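Local coordinates for homoserine dehydrogenase (Staphylococcus aureus M1064, PDB 4PG7), which catalyses the NAD(P)-dependent interconversion of L-aspartate semialdehyde and L-homoserine in the aspartate pathway of amino acid biosynthesis, at residues N25-G30 with D94-V99; T112-K117 with N142-K147; S282-L287 with V440-G445. One frame throughout, in Å; residues are numbered along the deposited sequence.

Contacts 1 and 2 both reach one parallel sheet in the part of the chain that, by family, binds the nicotinamide cofactor; contact 3 lies on the opposite side of the chain's centre. Contact 1 pairs strands 22-29 and 95-98, and contact 2 joins the end of helix 106-115, which follows strand 95-98, to the entry of strand 146-147. Their centres are 12 Å apart, and I96 CG1 packs on A113 CB at 3.9 Å. Contact 3 is centred 41 Å from both, its nearest atoms about 23 Å away. There strand 278-289 meets strand 436-444 of the C-terminal part, and Y441 comes within about 5 Å of the bound lysine.

Contact 1 of 3, residues N25-G30 with D94-V99; sequences NIALLG and DIIVEV. With GOL (glycerol), chain I.
L29 leans its side chain on I96 and E98. Its CB sits 4.0 Å from V97 O and equally near E98 CA. CG, anti to the carbonyl carbon (chi1 -53°), drops onto I96 CG2 at 3.8 Å, and the branch CD1 goes further, wedged between I96 CG2 and E98 CG at 3.7 and 4.0 Å. A branched leucine suits the place, since one methyl fills the angle between a beta-branched neighbour and the aliphatic part of a glutamate; the carboxylate of E98 turns off to T122, N124 and the backbone N atoms of M100 and G101. W109 of helix 106-115 also packs on L29.

This is the centre of a Rossmann-type parallel sheet, where strand 25-29 leads into G30, the probable first glycine of the dinucleotide-binding GxGxxG turn. At its positive phi of 105° a side chain would crowd the preceding carbonyl, so glycine fits. V97 N donates to A27 O, and L29 N donates to V97 O. On the opposite face I26 CG2 meets I95 CB, under helix 323-339. D94 OD2 accepts N25 N at 2.8 Å on its anti side, while glycerol O1 bridges N25 ND2 and D94 OD2.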
ATOM      1  N   ASN A  25     -17.453 -26.087 -15.537  1.00 46.83           N
ATOM      2  CA  ASN A  25     -16.471 -27.141 -15.757  1.00 44.48           C
ATOM      3  C   ASN A  25     -15.089 -26.527 -15.948  1.00 43.31           C
ATOM      4  O   ASN A  25     -14.881 -25.673 -16.819  1.00 44.43           O
ATOM      5  CB  ASN A  25     -16.862 -27.980 -16.963  1.00 44.87           C
ATOM      6  CG  ASN A  25     -18.047 -28.895 -16.680  1.00 45.85           C
ATOM      7  OD1 ASN A  25     -18.034 -29.667 -15.728  1.00 46.11           O
ATOM      8  ND2 ASN A  25     -19.064 -28.815 -17.508  1.00 45.74           N
ATOM      9  N   ILE A  26     -14.153 -26.916 -15.093  1.00 41.28           N
ATOM     10  CA  ILE A  26     -12.811 -26.360 -15.164  1.00 40.30           C
ATOM     11  C   ILE A  26     -11.771 -27.464 -15.282  1.00 38.88           C
ATOM     12  O   ILE A  26     -12.029 -28.633 -14.962  1.00 38.09           O
ATOM     13  CB  ILE A  26     -12.505 -25.435 -13.956  1.00 39.88           C
ATOM     14  CG1 ILE A  26     -12.211 -26.225 -12.676  1.00 40.08           C
ATOM     15  CG2 ILE A  26     -13.663 -24.482 -13.708  1.00 40.28           C
ATOM     16  CD1 ILE A  26     -11.701 -25.345 -11.538  1.00 40.00           C
ATOM     17  N   ALA A  27     -10.601 -27.071 -15.753  1.00 38.41           N
ATOM     18  CA  ALA A  27      -9.427 -27.921 -15.742  1.00 38.52           C
ATOM     19  C   ALA A  27      -8.238 -27.192 -15.105  1.00 38.58           C
ATOM     20  O   ALA A  27      -8.086 -25.968 -15.250  1.00 36.95           O
ATOM     21  CB  ALA A  27      -9.094 -28.351 -17.148  1.00 38.75           C
ATOM     22  N   LEU A  28      -7.408 -27.959 -14.402  1.00 39.58           N
ATOM     23  CA  LEU A  28      -6.162 -27.449 -13.815  1.00 41.83           C
ATOM     24  C   LEU A  28      -4.981 -27.944 -14.600  1.00 44.16           C
ATOM     25  O   LEU A  28      -4.912 -29.135 -14.925  1.00 45.63           O
ATOM     26  CB  LEU A  28      -5.971 -27.940 -12.398  1.00 43.97           C
ATOM     27  CG  LEU A  28      -6.290 -26.939 -11.325  1.00 46.32           C
ATOM     28  CD1 LEU A  28      -7.803 -26.819 -11.252  1.00 48.57           C
ATOM     29  CD2 LEU A  28      -5.666 -27.380 -10.007  1.00 47.55           C
ATOM     30  N   LEU A  29      -4.076 -27.032 -14.954  1.00 43.67           N
ATOM     31  CA  LEU A  29      -2.837 -27.422 -15.598  1.00 44.99           C
ATOM     32  C   LEU A  29      -1.763 -27.329 -14.532  1.00 47.34           C
ATOM     33  O   LEU A  29      -1.323 -26.224 -14.190  1.00 46.46           O
ATOM     34  CB  LEU A  29      -2.525 -26.522 -16.798  1.00 44.85           C
ATOM     35  CG  LEU A  29      -3.604 -26.363 -17.866  1.00 46.04           C
ATOM     36  CD1 LEU A  29      -3.110 -25.433 -18.953  1.00 46.94           C
ATOM     37  CD2 LEU A  29      -3.983 -27.714 -18.465  1.00 47.62           C
ATOM     38  N   GLY A  30      -1.375 -28.484 -13.992  1.00 47.10           N
ATOM     39  CA  GLY A  30      -0.365 -28.563 -12.933  1.00 48.20           C
ATOM     40  C   GLY A  30      -0.964 -28.843 -11.565  1.00 48.02           C
ATOM     41  O   GLY A  30      -2.077 -28.428 -11.267  1.00 48.29           O
ATOM     42  N   ASP A  94     -15.257 -24.589 -19.376  1.00 46.00           N
ATOM     43  CA  ASP A  94     -15.552 -23.161 -19.360  1.00 45.54           C
ATOM     44  C   ASP A  94     -14.300 -22.355 -19.028  1.00 43.23           C
ATOM     45  O   ASP A  94     -14.097 -21.265 -19.565  1.00 42.03           O
ATOM     46  CB  ASP A  94     -16.640 -22.896 -18.319  1.00 46.12           C
ATOM     47  CG  ASP A  94     -17.895 -23.716 -18.576  1.00 48.90           C
ATOM     48  OD1 ASP A  94     -18.451 -23.579 -19.691  1.00 51.02           O
ATOM     49  OD2 ASP A  94     -18.298 -24.518 -17.694  1.00 48.34           O
ATOM     50  N   ILE A  95     -13.470 -22.896 -18.135  1.00 43.05           N
ATOM     51  CA  ILE A  95     -12.308 -22.185 -17.611  1.00 43.97           C
ATOM     52  C   ILE A  95     -11.095 -23.101 -17.463  1.00 42.95           C
ATOM     53  O   ILE A  95     -11.211 -24.228 -16.977  1.00 40.02           O
ATOM     54  CB  ILE A  95     -12.608 -21.585 -16.215  1.00 46.12           C
ATOM     55  CG1 ILE A  95     -13.919 -20.776 -16.227  1.00 48.27           C
ATOM     56  CG2 ILE A  95     -11.437 -20.725 -15.746  1.00 45.24           C
ATOM     57  CD1 ILE A  95     -14.353 -20.266 -14.867  1.00 47.15           C
ATOM     58  N   ILE A  96      -9.928 -22.590 -17.851  1.00 43.27           N
ATOM     59  CA  ILE A  96      -8.657 -23.293 -17.663  1.00 42.80           C
ATOM     60  C   ILE A  96      -7.838 -22.540 -16.616  1.00 41.66           C
ATOM     61  O   ILE A  96      -7.600 -21.331 -16.744  1.00 39.35           O
ATOM     62  CB  ILE A  96      -7.823 -23.337 -18.953  1.00 45.14           C
ATOM     63  CG1 ILE A  96      -8.645 -23.889 -20.122  1.00 47.81           C
ATOM     64  CG2 ILE A  96      -6.558 -24.156 -18.747  1.00 44.56           C
ATOM     65  CD1 ILE A  96      -9.049 -25.317 -19.958  1.00 48.12           C
ATOM     66  N   VAL A  97      -7.425 -23.262 -15.586  1.00 39.26           N
ATOM     67  CA  VAL A  97      -6.610 -22.700 -14.505  1.00 37.25           C
ATOM     68  C   VAL A  97      -5.205 -23.255 -14.633  1.00 36.95           C
ATOM     69  O   VAL A  97      -4.989 -24.454 -14.471  1.00 35.49           O
ATOM     70  CB  VAL A  97      -7.181 -23.075 -13.138  1.00 36.33           C
ATOM     71  CG1 VAL A  97      -6.304 -22.504 -12.023  1.00 36.35           C
ATOM     72  CG2 VAL A  97      -8.609 -22.569 -13.024  1.00 35.22           C
ATOM     73  N   GLU A  98      -4.252 -22.391 -14.961  1.00 37.12           N
ATOM     74  CA  GLU A  98      -2.888 -22.837 -15.198  1.00 38.01           C
ATOM     75  C   GLU A  98      -1.972 -22.462 -14.032  1.00 38.06           C
ATOM     76  O   GLU A  98      -1.832 -21.292 -13.687  1.00 38.56           O
ATOM     77  CB  GLU A  98      -2.376 -22.246 -16.504  1.00 38.66           C
ATOM     78  CG  GLU A  98      -1.018 -22.758 -16.923  1.00 39.37           C
ATOM     79  CD  GLU A  98       0.108 -21.835 -16.477  1.00 40.70           C
ATOM     80  OE1 GLU A  98       0.075 -20.642 -16.862  1.00 41.24           O
ATOM     81  OE2 GLU A  98       1.012 -22.303 -15.749  1.00 39.51           O
ATOM     82  N   VAL A  99      -1.348 -23.480 -13.451  1.00 38.25           N
ATOM     83  CA  VAL A  99      -0.430 -23.334 -12.326  1.00 39.08           C
ATOM     84  C   VAL A  99       0.814 -24.188 -12.576  1.00 39.87           C
ATOM     85  O   VAL A  99       1.433 -24.679 -11.658  1.00 41.29           O
ATOM     86  CB  VAL A  99      -1.105 -23.700 -10.994  1.00 38.53           C
ATOM     87  CG1 VAL A  99      -2.180 -22.679 -10.662  1.00 41.20           C
ATOM     88  CG2 VAL A  99      -1.712 -25.084 -11.039  1.00 40.42           C
TER
HETATM   89  C1  GOL I 507     -19.752 -26.528 -20.046  1.00 57.62           C
HETATM   90  O1  GOL I 507     -19.584 -26.452 -18.626  1.00 57.16           O
HETATM   91  C2  GOL I 507     -21.000 -25.838 -20.543  1.00 55.30           C
HETATM   92  O2  GOL I 507     -21.038 -26.085 -21.955  1.00 56.14           O
HETATM   93  C3  GOL I 507     -22.235 -26.405 -19.874  1.00 55.42           C
HETATM   94  O3  GOL I 507     -22.122 -26.319 -18.438  1.00 54.11           O

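Contact 2 of 3, residues T112-K117 with N142-K147; sequences TALKNK and NGVALK
N142 presses its side chain against the last turn of helix 106-115: CB lies 3.2 Å from L114 O, and OD1 accepts a hydrogen bond from K117 NZ at 2.9 Å. The ammonium approaches in the carbonyl plane, with a C=O...N angle of 146°. Bends at chi2 and chi4 (-60° and -89°) carry the lysine across N142 at about a right angle, bringing CD within 3.3 Å of N142 O on the way. Beside this polar pair, L114 CD2 touches V144 CG2 at 3.6 Å, and V144 CG1 lies against the carbonyl of K117.

One step outward, L138 O holds N142 ND2, which fixes which end of the amide faces the lysine. Helices 106-115 and 129-141 both end in Schellman motifs, with K117 and G143 as their C-prime residues; glycine takes positive phi easily, and K117 adopts it too. L135 and A139 of helix 129-141 and V120 of strand 119-122 pack on L114, tying the contact into the alpha/beta layering of the Rossmann-type domain.

Asparagine thus serves as a neutral two-ended linker, donating to its own helix and accepting from K117, whose positive charge beside a helix C-terminus is probably stabilised by the nearby carbonyl oxygens.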
ATOM      1  N   THR A 112      -4.055 -21.396 -27.178  1.00 46.16           N
ATOM      2  CA  THR A 112      -5.052 -22.320 -27.705  1.00 47.10           C
ATOM      3  C   THR A 112      -6.364 -22.230 -26.910  1.00 45.78           C
ATOM      4  O   THR A 112      -7.446 -22.160 -27.500  1.00 48.65           O
ATOM      5  CB  THR A 112      -4.514 -23.752 -27.719  1.00 46.40           C
ATOM      6  OG1 THR A 112      -3.333 -23.794 -28.529  1.00 45.47           O
ATOM      7  CG2 THR A 112      -5.552 -24.722 -28.273  1.00 47.96           C
ATOM      8  N   ALA A 113      -6.263 -22.234 -25.587  1.00 43.30           N
ATOM      9  CA  ALA A 113      -7.441 -22.154 -24.724  1.00 44.15           C
ATOM     10  C   ALA A 113      -8.281 -20.919 -25.052  1.00 45.52           C
ATOM     11  O   ALA A 113      -9.510 -21.010 -25.206  1.00 46.55           O
ATOM     12  CB  ALA A 113      -7.034 -22.140 -23.257  1.00 40.43           C
ATOM     13  N   LEU A 114      -7.608 -19.780 -25.188  1.00 45.15           N
ATOM     14  CA  LEU A 114      -8.277 -18.519 -25.481  1.00 45.87           C
ATOM     15  C   LEU A 114      -8.922 -18.536 -26.871  1.00 48.60           C
ATOM     16  O   LEU A 114     -10.051 -18.055 -27.043  1.00 47.45           O
ATOM     17  CB  LEU A 114      -7.303 -17.343 -25.351  1.00 44.64           C
ATOM     18  CG  LEU A 114      -6.740 -17.089 -23.953  1.00 43.54           C
ATOM     19  CD1 LEU A 114      -5.526 -16.177 -24.011  1.00 43.82           C
ATOM     20  CD2 LEU A 114      -7.797 -16.504 -23.023  1.00 43.58           C
ATOM     21  N   LYS A 115      -8.213 -19.101 -27.848  1.00 50.50           N
ATOM     22  CA  LYS A 115      -8.747 -19.262 -29.194  1.00 52.54           C
ATOM     23  C   LYS A 115      -9.966 -20.181 -29.196  1.00 53.40           C
ATOM     24  O   LYS A 115     -10.875 -20.015 -30.016  1.00 54.68           O
ATOM     25  CB  LYS A 115      -7.675 -19.790 -30.152  1.00 55.07           C
ATOM     26  CG  LYS A 115      -6.664 -18.730 -30.567  1.00 57.62           C
ATOM     27  CD  LYS A 115      -5.485 -19.324 -31.320  1.00 59.92           C
ATOM     28  CE  LYS A 115      -4.593 -18.218 -31.842  1.00 63.51           C
ATOM     29  NZ  LYS A 115      -3.470 -18.703 -32.690  1.00 66.55           N
ATOM     30  N   ASN A 116      -9.989 -21.137 -28.269  1.00 51.36           N
ATOM     31  CA  ASN A 116     -11.146 -22.015 -28.083  1.00 52.13           C
ATOM     32  C   ASN A 116     -12.226 -21.438 -27.155  1.00 52.37           C
ATOM     33  O   ASN A 116     -13.128 -22.154 -26.716  1.00 52.52           O
ATOM     34  CB  ASN A 116     -10.678 -23.378 -27.581  1.00 50.47           C
ATOM     35  CG  ASN A 116      -9.808 -24.095 -28.593  1.00 52.06           C
ATOM     36  OD1 ASN A 116      -9.628 -23.630 -29.715  1.00 54.57           O
ATOM     37  ND2 ASN A 116      -9.256 -25.227 -28.201  1.00 52.25           N
ATOM     38  N   LYS A 117     -12.143 -20.142 -26.879  1.00 52.54           N
ATOM     39  CA  LYS A 117     -13.160 -19.428 -26.118  1.00 54.04           C
ATOM     40  C   LYS A 117     -13.259 -19.922 -24.683  1.00 52.20           C
ATOM     41  O   LYS A 117     -14.347 -19.974 -24.123  1.00 53.81           O
ATOM     42  CB  LYS A 117     -14.538 -19.519 -26.812  1.00 57.15           C
ATOM     43  CG  LYS A 117     -14.526 -19.200 -28.307  1.00 59.27           C
ATOM     44  CD  LYS A 117     -14.036 -17.788 -28.569  1.00 59.55           C
ATOM     45  CE  LYS A 117     -14.335 -17.294 -29.980  1.00 62.88           C
ATOM     46  NZ  LYS A 117     -13.267 -17.617 -30.969  1.00 64.04           N
ATOM     47  N   ASN A 142     -11.077 -12.777 -28.298  1.00 55.30           N
ATOM     48  CA  ASN A 142     -11.961 -13.935 -28.281  1.00 55.17           C
ATOM     49  C   ASN A 142     -13.132 -13.829 -27.292  1.00 55.08           C
ATOM     50  O   ASN A 142     -13.848 -14.800 -27.073  1.00 52.33           O
ATOM     51  CB  ASN A 142     -11.137 -15.195 -28.000  1.00 53.68           C
ATOM     52  CG  ASN A 142     -10.332 -15.637 -29.202  1.00 54.14           C
ATOM     53  OD1 ASN A 142     -10.860 -16.303 -30.095  1.00 53.42           O
ATOM     54  ND2 ASN A 142      -9.065 -15.268 -29.240  1.00 52.22           N
ATOM     55  N   GLY A 143     -13.314 -12.660 -26.690  1.00 55.36           N
ATOM     56  CA  GLY A 143     -14.442 -12.426 -25.798  1.00 54.92           C
ATOM     57  C   GLY A 143     -14.410 -13.200 -24.500  1.00 54.43           C
ATOM     58  O   GLY A 143     -15.461 -13.553 -23.968  1.00 55.17           O
ATOM     59  N   VAL A 144     -13.208 -13.459 -23.982  1.00 52.07           N
ATOM     60  CA  VAL A 144     -13.040 -14.195 -22.729  1.00 51.08           C
ATOM     61  C   VAL A 144     -12.042 -13.464 -21.828  1.00 50.06           C
ATOM     62  O   VAL A 144     -11.327 -12.585 -22.274  1.00 51.07           O
ATOM     63  CB  VAL A 144     -12.550 -15.652 -22.964  1.00 51.85           C
ATOM     64  CG1 VAL A 144     -13.637 -16.485 -23.643  1.00 52.70           C
ATOM     65  CG2 VAL A 144     -11.255 -15.684 -23.775  1.00 52.32           C
ATOM     66  N   ALA A 145     -11.990 -13.874 -20.574  1.00 48.66           N
ATOM     67  CA  ALA A 145     -11.185 -13.247 -19.552  1.00 48.23           C
ATOM     68  C   ALA A 145      -9.819 -13.908 -19.449  1.00 48.09           C
ATOM     69  O   ALA A 145      -9.679 -15.124 -19.615  1.00 49.15           O
ATOM     70  CB  ALA A 145     -11.898 -13.354 -18.221  1.00 47.91           C
ATOM     71  N   LEU A 146      -8.810 -13.091 -19.198  1.00 48.46           N
ATOM     72  CA  LEU A 146      -7.500 -13.573 -18.791  1.00 47.93           C
ATOM     73  C   LEU A 146      -7.228 -12.931 -17.448  1.00 47.75           C
ATOM     74  O   LEU A 146      -7.220 -11.708 -17.353  1.00 46.11           O
ATOM     75  CB  LEU A 146      -6.422 -13.152 -19.786  1.00 47.83           C
ATOM     76  CG  LEU A 146      -5.023 -13.574 -19.322  1.00 48.54           C
ATOM     77  CD1 LEU A 146      -4.800 -15.065 -19.557  1.00 47.64           C
ATOM     78  CD2 LEU A 146      -3.958 -12.753 -20.019  1.00 49.61           C
ATOM     79  N   LYS A 147      -7.038 -13.751 -16.419  1.00 47.26           N
ATOM     80  CA  LYS A 147      -6.764 -13.270 -15.071  1.00 50.03           C
ATOM     81  C   LYS A 147      -5.397 -13.766 -14.622  1.00 49.14           C
ATOM     82  O   LYS A 147      -5.138 -14.974 -14.614  1.00 48.99           O
ATOM     83  CB  LYS A 147      -7.815 -13.783 -14.104  1.00 50.90           C
ATOM     84  CG  LYS A 147      -9.235 -13.410 -14.467  1.00 55.87           C
ATOM     85  CD  LYS A 147      -9.578 -12.000 -14.018  1.00 59.58           C
ATOM     86  CE  LYS A 147     -10.871 -11.545 -14.672  1.00 64.78           C
ATOM     87  NZ  LYS A 147     -11.550 -10.454 -13.921  1.00 68.15           N
TER

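Contact 3 of 3, residues S282-L287 with V440-G445; sequences SVEPTL and VYPVEG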
ATOM      1  N   SER A 282      15.896  -0.901 -14.082  1.00 29.36           N
ATOM      2  CA  SER A 282      17.105  -1.427 -13.465  1.00 28.94           C
ATOM      3  C   SER A 282      16.849  -2.122 -12.142  1.00 28.75           C
ATOM      4  O   SER A 282      15.840  -1.891 -11.476  1.00 26.99           O
ATOM      5  CB  SER A 282      18.114  -0.301 -13.220  1.00 29.82           C
ATOM      6  OG  SER A 282      17.524   0.752 -12.470  1.00 31.10           O
ATOM      7  N   VAL A 283      17.800  -2.963 -11.774  1.00 28.12           N
ATOM      8  CA  VAL A 283      17.855  -3.584 -10.475  1.00 28.56           C
ATOM      9  C   VAL A 283      19.303  -3.472 -10.043  1.00 28.12           C
ATOM     10  O   VAL A 283      20.180  -3.964 -10.745  1.00 29.55           O
ATOM     11  CB  VAL A 283      17.497  -5.071 -10.561  1.00 31.01           C
ATOM     12  CG1 VAL A 283      17.731  -5.757  -9.226  1.00 32.53           C
ATOM     13  CG2 VAL A 283      16.052  -5.242 -10.966  1.00 32.83           C
ATOM     14  N   GLU A 284      19.565  -2.853  -8.899  1.00 26.53           N
ATOM     15  CA  GLU A 284      20.927  -2.824  -8.382  1.00 26.78           C
ATOM     16  C   GLU A 284      21.013  -2.321  -6.952  1.00 24.32           C
ATOM     17  O   GLU A 284      20.093  -1.662  -6.452  1.00 23.00           O
ATOM     18  CB  GLU A 284      21.839  -1.980  -9.282  1.00 28.29           C
ATOM     19  CG  GLU A 284      21.455  -0.536  -9.343  1.00 29.18           C
ATOM     20  CD  GLU A 284      22.235   0.217 -10.414  1.00 32.56           C
ATOM     21  OE1 GLU A 284      23.487   0.136 -10.450  1.00 32.53           O
ATOM     22  OE2 GLU A 284      21.577   0.909 -11.193  1.00 33.30           O
ATOM     23  N   PRO A 285      22.135  -2.625  -6.284  1.00 24.12           N
ATOM     24  CA  PRO A 285      22.400  -2.055  -4.959  1.00 23.61           C
ATOM     25  C   PRO A 285      22.414  -0.535  -5.013  1.00 24.08           C
ATOM     26  O   PRO A 285      23.036   0.048  -5.900  1.00 25.65           O
ATOM     27  CB  PRO A 285      23.789  -2.603  -4.609  1.00 24.26           C
ATOM     28  CG  PRO A 285      23.954  -3.812  -5.449  1.00 24.18           C
ATOM     29  CD  PRO A 285      23.192  -3.559  -6.711  1.00 23.92           C
ATOM     30  N   THR A 286      21.670   0.077  -4.104  1.00 24.07           N
ATOM     31  CA  THR A 286      21.326   1.485  -4.137  1.00 23.52           C
ATOM     32  C   THR A 286      21.374   2.031  -2.721  1.00 22.75           C
ATOM     33  O   THR A 286      20.869   1.397  -1.791  1.00 23.28           O
ATOM     34  CB  THR A 286      19.904   1.642  -4.715  1.00 24.04           C
ATOM     35  OG1 THR A 286      19.877   1.104  -6.035  1.00 24.83           O
ATOM     36  CG2 THR A 286      19.459   3.062  -4.754  1.00 24.04           C
ATOM     37  N   LEU A 287      22.006   3.182  -2.522  1.00 21.88           N
ATOM     38  CA  LEU A 287      21.973   3.826  -1.221  1.00 22.53           C
ATOM     39  C   LEU A 287      20.657   4.572  -1.144  1.00 24.69           C
ATOM     40  O   LEU A 287      20.260   5.248  -2.108  1.00 25.33           O
ATOM     41  CB  LEU A 287      23.119   4.784  -1.011  1.00 23.37           C
ATOM     42  CG  LEU A 287      24.431   4.221  -0.478  1.00 24.48           C
ATOM     43  CD1 LEU A 287      25.041   3.262  -1.490  1.00 24.38           C
ATOM     44  CD2 LEU A 287      25.366   5.363  -0.158  1.00 26.12           C
ATOM     45  N   VAL A 440      30.305   2.005  -8.449  1.00 24.76           N
ATOM     46  CA  VAL A 440      29.391   3.121  -8.333  1.00 25.22           C
ATOM     47  C   VAL A 440      28.028   2.530  -8.077  1.00 25.18           C
ATOM     48  O   VAL A 440      27.577   1.643  -8.809  1.00 26.64           O
ATOM     49  CB  VAL A 440      29.367   3.974  -9.630  1.00 25.32           C
ATOM     50  CG1 VAL A 440      28.343   5.094  -9.535  1.00 26.57           C
ATOM     51  CG2 VAL A 440      30.737   4.564  -9.916  1.00 25.18           C
ATOM     52  N   TYR A 441      27.372   3.019  -7.032  1.00 25.73           N
ATOM     53  CA  TYR A 441      25.978   2.678  -6.766  1.00 25.85           C
ATOM     54  C   TYR A 441      25.135   3.948  -6.904  1.00 25.54           C
ATOM     55  O   TYR A 441      25.584   5.026  -6.521  1.00 24.60           O
ATOM     56  CB  TYR A 441      25.805   2.151  -5.358  1.00 24.64           C
ATOM     57  CG  TYR A 441      26.495   0.863  -4.999  1.00 24.67           C
ATOM     58  CD1 TYR A 441      26.860  -0.070  -5.950  1.00 25.94           C
ATOM     59  CD2 TYR A 441      26.709   0.540  -3.667  1.00 25.86           C
ATOM     60  CE1 TYR A 441      27.475  -1.260  -5.587  1.00 24.89           C
ATOM     61  CE2 TYR A 441      27.313  -0.654  -3.299  1.00 25.00           C
ATOM     62  CZ  TYR A 441      27.673  -1.552  -4.255  1.00 24.44           C
ATOM     63  OH  TYR A 441      28.257  -2.750  -3.871  1.00 26.16           O
ATOM     64  N   PRO A 442      23.906   3.825  -7.426  1.00 25.51           N
ATOM     65  CA  PRO A 442      23.002   4.981  -7.385  1.00 25.86           C
ATOM     66  C   PRO A 442      22.613   5.312  -5.963  1.00 24.41           C
ATOM     67  O   PRO A 442      22.701   4.459  -5.074  1.00 22.91           O
ATOM     68  CB  PRO A 442      21.760   4.526  -8.182  1.00 26.59           C
ATOM     69  CG  PRO A 442      21.860   3.063  -8.269  1.00 27.51           C
ATOM     70  CD  PRO A 442      23.297   2.657  -8.075  1.00 27.05           C
ATOM     71  N   VAL A 443      22.206   6.559  -5.760  1.00 23.93           N
ATOM     72  CA  VAL A 443      21.765   7.056  -4.470  1.00 24.38           C
ATOM     73  C   VAL A 443      20.389   7.641  -4.664  1.00 27.64           C
ATOM     74  O   VAL A 443      20.185   8.463  -5.576  1.00 27.98           O
ATOM     75  CB  VAL A 443      22.720   8.128  -3.912  1.00 24.06           C
ATOM     76  CG1 VAL A 443      22.207   8.683  -2.606  1.00 25.02           C
ATOM     77  CG2 VAL A 443      24.129   7.568  -3.749  1.00 23.44           C
ATOM     78  N   GLU A 444      19.440   7.193  -3.841  1.00 28.01           N
ATOM     79  CA  GLU A 444      18.055   7.648  -3.914  1.00 31.84           C
ATOM     80  C   GLU A 444      17.584   8.248  -2.600  1.00 36.91           C
ATOM     81  O   GLU A 444      18.194   8.056  -1.535  1.00 33.77           O
ATOM     82  CB  GLU A 444      17.122   6.501  -4.274  1.00 30.23           C
ATOM     83  CG  GLU A 444      17.227   6.036  -5.715  1.00 31.66           C
ATOM     84  CD  GLU A 444      16.603   6.990  -6.726  1.00 32.94           C
ATOM     85  OE1 GLU A 444      16.074   8.044  -6.338  1.00 34.25           O
ATOM     86  OE2 GLU A 444      16.659   6.665  -7.926  1.00 37.40           O
ATOM     87  N   GLY A 445      16.476   8.978  -2.705  1.00 47.66           N
ATOM     88  CA  GLY A 445      15.807   9.631  -1.565  1.00 48.27           C
ATOM     89  C   GLY A 445      16.401  10.961  -1.176  1.00 52.21           C
ATOM     90  O   GLY A 445      16.006  11.550  -0.168  1.00 53.98           O
TER
HETATM   91  O   HOH W   1      25.588   1.802 -10.808  1.00 35.43           O
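P285 lays its CB squarely over the ring of Y441, 4.0 Å from the centroid and 9° off the ring normal, a CH-pi contact between two parallel strands of a mixed beta-sheet. Strand 436-444, at the end of the C-terminal part (probably the ACT domain), joins strand 278-289 here, although the short segments diverge by 50° and only L287 and V443 form a regular bridge. Two backbone bonds flank it: L287 N to P442 O at 2.9 Å, and E444 N to L287 O at 2.7 Å.

L287 CD1 meets the ring of Y441 at its edge, in plane, 3.9 Å from CD2, while L287 CB packs on V443 CG2. A flat aromatic suits this place because it offers a face to the proline and a rim to the leucine; its OH bonds to K439, a residue of the pocket that binds lysine, and R246 of the same pocket also touches the ring.

P442 is met by E284, coming from the opposite direction, and by T286, crossing it at about a right angle. E284 tucks CG in between its own N and C (chi1 64°) and then extends, bringing its carboxylate against the P442 ring, with OE1 3.5 Å from CD. T286 OG1 donates a hydrogen bond to E284 O from well above the carbonyl plane and also lies near P442 CG, while CG2 meets the aliphatic CG of E444. A kink at chi2 carries the E444 carboxylate away to salt bridges with K271 and K173. P442 has no N-H and sets its CD 3.4 Å from P285 O. Separately, a water joins the strands by donating to two acceptors, 2.7 Å from E284 OE1 and 2.8 Å from V440 O.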